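Local coordinates for prefoldin beta subunit 2 (Thermococcus sp., PDB 3AEI), which probably works as a subunit of a prefoldin chaperone, a coiled-coil assembly that captures unfolded proteins and hands them to a group II chaperonin, at residues 23-34 and 66-77. Residues are numbered along the deposited sequence; the frame is centred on the assembly and turned at random.
Sequences LELKMKELEYAE and IERSRLVYKREI. With SO4 (sulfate ion), chain C.
Tyr73 fits as a knob into the hole formed by Leu23, Lys26, Met27 and Leu30. Its ring is wide enough to meet all four: Leu23 CD2 lies 3.8 Å from CD1 of Tyr73, Leu30 CD1 reaches the ring edge in plane, and the aliphatic Lys26 CD lies 3.3 Å from Tyr73 OH. With an alanine in place of the tyrosine, most of this hole would probably become a gap, and Leu23, Leu30 and the Lys26 methylenes would lose the ring they pack on. Met27 is the reciprocal knob, among Arg70, Tyr73, Lys74 and Ile77; with CG anti to the backbone N (chi1 -175°), its flexible thioether reaches across, SD lying 3.7 Å from Lys74 CG. Branched Ile77 and Ile66 extend the apolar seam in the two directions along the helices, Ile77 CD1 against Glu24 CG at 3.5 Å and Ile66 CG2 against Leu30 CB at 3.9 Å.

Along one border the chemistry turns ionic. The long chain of Arg70 gathers three acids. Glu31 OE2 sits over a face of the guanidinium, 3.1 Å from Arg70 NE, a purely electrostatic pairing, whereas Glu34 OE2, at its edge, makes a salt bridge with NH1 that includes a weak hydrogen bond (125°). On its own helix, Arg70 NH1 also salt-bridges Glu67 OE2 at 3.1 Å. Glu34 OE1 and Glu67 OE2 are 2.4 Å apart, and one acid is probably protonated. Interlocking knobs between segments running at 152° fit the antiparallel coiled coil of prefoldin, apolar packing probably holding helices 2-37 and 59-93 together while the ionic border adds links between them.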
# COMPACT_ATOMS: atom_id res chain seq x y z
N LEU A 23 -2.71 12.78 -4.42
CA LEU A 23 -3.08 13.72 -3.36
C LEU A 23 -4.56 14.06 -3.41
O LEU A 23 -5.22 14.14 -2.37
CB LEU A 23 -2.25 15.01 -3.48
CG LEU A 23 -0.76 14.86 -3.38
CD1 LEU A 23 -0.15 16.25 -3.57
CD2 LEU A 23 -0.37 14.28 -2.03
N GLU A 24 -5.13 14.26 -4.61
CA GLU A 24 -6.55 14.59 -4.68
C GLU A 24 -7.39 13.42 -4.13
O GLU A 24 -8.44 13.64 -3.50
CB GLU A 24 -6.97 14.90 -6.12
CG GLU A 24 -6.31 16.12 -6.65
CD GLU A 24 -6.75 16.50 -8.05
OE1 GLU A 24 -6.80 15.59 -8.91
OE2 GLU A 24 -7.01 17.71 -8.29
N LEU A 25 -6.95 12.18 -4.38
CA LEU A 25 -7.72 11.05 -3.88
C LEU A 25 -7.79 11.07 -2.35
O LEU A 25 -8.85 10.88 -1.75
CB LEU A 25 -7.12 9.70 -4.36
CG LEU A 25 -7.73 8.46 -3.69
CD1 LEU A 25 -9.22 8.30 -4.04
CD2 LEU A 25 -6.94 7.25 -4.12
N LYS A 26 -6.65 11.29 -1.73
CA LYS A 26 -6.60 11.29 -0.27
C LYS A 26 -7.40 12.47 0.22
O LYS A 26 -8.13 12.36 1.19
CB LYS A 26 -5.16 11.38 0.22
CG LYS A 26 -4.32 10.15 -0.08
CD LYS A 26 -2.92 10.42 0.48
CE LYS A 26 -1.95 9.34 0.09
NZ LYS A 26 -1.48 9.51 -1.31
N MET A 27 -7.30 13.59 -0.47
CA MET A 27 -8.04 14.75 -0.02
C MET A 27 -9.56 14.52 -0.07
O MET A 27 -10.29 14.83 0.90
CB MET A 27 -7.62 16.00 -0.83
CG MET A 27 -8.29 17.26 -0.31
SD MET A 27 -7.72 18.64 -1.31
CE MET A 27 -8.71 18.43 -2.75
N LYS A 28 -10.04 13.91 -1.15
CA LYS A 28 -11.45 13.64 -1.34
C LYS A 28 -11.95 12.58 -0.34
O LYS A 28 -13.08 12.65 0.11
CB LYS A 28 -11.75 13.14 -2.76
CG LYS A 28 -11.57 14.15 -3.88
CD LYS A 28 -11.61 13.38 -5.21
CE LYS A 28 -11.39 14.25 -6.43
NZ LYS A 28 -11.32 13.37 -7.67
N GLU A 29 -11.10 11.60 -0.02
CA GLU A 29 -11.49 10.57 0.95
C GLU A 29 -11.71 11.22 2.32
O GLU A 29 -12.64 10.87 3.03
CB GLU A 29 -10.42 9.47 1.03
CG GLU A 29 -10.36 8.61 -0.25
CD GLU A 29 -9.15 7.68 -0.32
OE1 GLU A 29 -9.23 6.68 -1.07
OE2 GLU A 29 -8.11 7.95 0.33
N LEU A 30 -10.84 12.16 2.70
CA LEU A 30 -10.99 12.83 4.00
C LEU A 30 -12.22 13.74 4.02
O LEU A 30 -12.89 13.82 5.05
CB LEU A 30 -9.74 13.65 4.38
CG LEU A 30 -8.47 12.82 4.60
CD1 LEU A 30 -7.26 13.78 4.71
CD2 LEU A 30 -8.59 11.98 5.84
N GLU A 31 -12.53 14.40 2.90
CA GLU A 31 -13.75 15.23 2.83
C GLU A 31 -15.00 14.34 2.97
O GLU A 31 -15.96 14.71 3.65
CB GLU A 31 -13.76 16.04 1.52
CG GLU A 31 -12.51 16.92 1.43
CD GLU A 31 -12.33 17.66 0.11
OE1 GLU A 31 -12.70 17.11 -0.95
OE2 GLU A 31 -11.80 18.80 0.14
N TYR A 32 -14.98 13.14 2.36
CA TYR A 32 -16.09 12.22 2.47
C TYR A 32 -16.24 11.81 3.93
O TYR A 32 -17.34 11.85 4.49
CB TYR A 32 -15.84 11.00 1.59
CG TYR A 32 -17.08 10.19 1.33
CD1 TYR A 32 -17.79 10.33 0.13
CD2 TYR A 32 -17.50 9.24 2.24
CE1 TYR A 32 -18.91 9.53 -0.14
CE2 TYR A 32 -18.62 8.43 1.98
CZ TYR A 32 -19.31 8.59 0.79
OH TYR A 32 -20.36 7.74 0.51
N ALA A 33 -15.12 11.48 4.57
CA ALA A 33 -15.13 11.07 5.98
C ALA A 33 -15.72 12.21 6.84
O ALA A 33 -16.51 11.95 7.75
CB ALA A 33 -13.70 10.74 6.45
N GLU A 34 -15.36 13.45 6.55
CA GLU A 34 -15.85 14.61 7.33
C GLU A 34 -17.37 14.68 7.25
O GLU A 34 -18.04 14.90 8.25
CB GLU A 34 -15.23 15.90 6.82
CG GLU A 34 -15.31 17.05 7.80
CD GLU A 34 -14.55 18.25 7.29
OE1 GLU A 34 -13.99 19.01 8.11
OE2 GLU A 34 -14.50 18.44 6.06
N ILE A 66 -8.65 16.43 9.43
CA ILE A 66 -9.15 16.55 8.08
C ILE A 66 -8.91 17.96 7.53
O ILE A 66 -8.40 18.14 6.42
CB ILE A 66 -10.63 16.20 8.02
CG1 ILE A 66 -10.82 14.70 8.35
CG2 ILE A 66 -11.17 16.50 6.59
CD1 ILE A 66 -12.25 14.29 8.60
N GLU A 67 -9.22 18.97 8.34
CA GLU A 67 -9.02 20.32 7.87
C GLU A 67 -7.55 20.68 7.64
O GLU A 67 -7.24 21.35 6.66
CB GLU A 67 -9.68 21.33 8.82
CG GLU A 67 -11.20 21.19 8.84
CD GLU A 67 -11.80 21.51 7.47
OE1 GLU A 67 -11.39 22.53 6.87
OE2 GLU A 67 -12.67 20.75 7.00
N ARG A 68 -6.66 20.24 8.51
CA ARG A 68 -5.26 20.56 8.31
C ARG A 68 -4.74 19.82 7.09
O ARG A 68 -4.02 20.38 6.28
CB ARG A 68 -4.41 20.18 9.53
CG ARG A 68 -4.79 20.92 10.81
CD ARG A 68 -3.73 20.71 11.89
NE ARG A 68 -4.20 21.05 13.23
CZ ARG A 68 -4.68 20.16 14.10
NH1 ARG A 68 -4.75 18.87 13.78
NH2 ARG A 68 -5.07 20.56 15.30
N SER A 69 -5.12 18.55 6.97
CA SER A 69 -4.63 17.74 5.85
C SER A 69 -5.12 18.33 4.54
O SER A 69 -4.38 18.36 3.55
CB SER A 69 -5.12 16.28 6.01
OG SER A 69 -4.45 15.64 7.08
N ARG A 70 -6.37 18.79 4.51
CA ARG A 70 -6.88 19.37 3.27
C ARG A 70 -6.07 20.59 2.87
O ARG A 70 -5.81 20.83 1.70
CB ARG A 70 -8.36 19.75 3.41
CG ARG A 70 -9.31 18.57 3.20
CD ARG A 70 -10.75 18.96 3.48
NE ARG A 70 -11.13 20.18 2.79
CZ ARG A 70 -12.26 20.85 3.01
NH1 ARG A 70 -13.12 20.41 3.92
NH2 ARG A 70 -12.51 21.97 2.34
N LEU A 71 -5.65 21.37 3.86
CA LEU A 71 -4.86 22.56 3.56
C LEU A 71 -3.52 22.20 2.94
O LEU A 71 -3.10 22.79 1.95
CB LEU A 71 -4.64 23.34 4.85
CG LEU A 71 -4.12 24.77 4.77
CD1 LEU A 71 -4.85 25.54 3.68
CD2 LEU A 71 -4.32 25.40 6.14
N VAL A 72 -2.86 21.19 3.51
CA VAL A 72 -1.59 20.73 3.00
C VAL A 72 -1.83 20.16 1.60
O VAL A 72 -1.09 20.47 0.67
CB VAL A 72 -0.98 19.63 3.93
CG1 VAL A 72 0.20 18.94 3.26
CG2 VAL A 72 -0.52 20.26 5.24
N TYR A 73 -2.87 19.35 1.43
CA TYR A 73 -3.07 18.78 0.10
C TYR A 73 -3.48 19.85 -0.93
O TYR A 73 -2.96 19.86 -2.04
CB TYR A 73 -4.10 17.65 0.11
CG TYR A 73 -3.70 16.42 0.89
CD1 TYR A 73 -2.45 15.85 0.73
CD2 TYR A 73 -4.62 15.76 1.72
CE1 TYR A 73 -2.11 14.66 1.37
CE2 TYR A 73 -4.28 14.57 2.36
CZ TYR A 73 -3.03 14.03 2.18
OH TYR A 73 -2.70 12.83 2.76
N LYS A 74 -4.39 20.73 -0.57
CA LYS A 74 -4.82 21.77 -1.51
C LYS A 74 -3.62 22.56 -2.02
O LYS A 74 -3.52 22.84 -3.21
CB LYS A 74 -5.81 22.73 -0.87
CG LYS A 74 -7.26 22.31 -1.02
CD LYS A 74 -8.20 23.40 -0.55
CE LYS A 74 -7.86 24.72 -1.21
NZ LYS A 74 -8.90 25.76 -1.00
N ARG A 75 -2.72 22.93 -1.11
CA ARG A 75 -1.53 23.68 -1.46
C ARG A 75 -0.61 22.90 -2.40
O ARG A 75 -0.12 23.42 -3.40
CB ARG A 75 -0.77 24.06 -0.18
CG ARG A 75 0.47 24.92 -0.40
CD ARG A 75 1.05 25.36 0.94
NE ARG A 75 0.06 26.05 1.76
CZ ARG A 75 -0.51 27.21 1.43
NH1 ARG A 75 -1.40 27.76 2.23
NH2 ARG A 75 -0.18 27.81 0.29
N GLU A 76 -0.36 21.64 -2.06
CA GLU A 76 0.51 20.81 -2.88
C GLU A 76 -0.11 20.59 -4.26
O GLU A 76 0.60 20.66 -5.27
CB GLU A 76 0.78 19.48 -2.17
CG GLU A 76 1.65 19.67 -0.94
CD GLU A 76 1.76 18.43 -0.07
OE1 GLU A 76 0.87 17.55 -0.13
OE2 GLU A 76 2.75 18.37 0.70
N ILE A 77 -1.42 20.39 -4.30
CA ILE A 77 -2.15 20.18 -5.54
C ILE A 77 -2.12 21.45 -6.39
O ILE A 77 -1.92 21.39 -7.61
CB ILE A 77 -3.61 19.77 -5.27
CG1 ILE A 77 -3.64 18.34 -4.68
CG2 ILE A 77 -4.47 19.94 -6.54
CD1 ILE A 77 -4.94 17.95 -3.94
S SO4 C . -2.45 16.61 11.44
O1 SO4 C . -2.03 18.02 11.49
O2 SO4 C . -2.84 16.26 10.06
O3 SO4 C . -3.59 16.40 12.34
O4 SO4 C . -1.32 15.75 11.86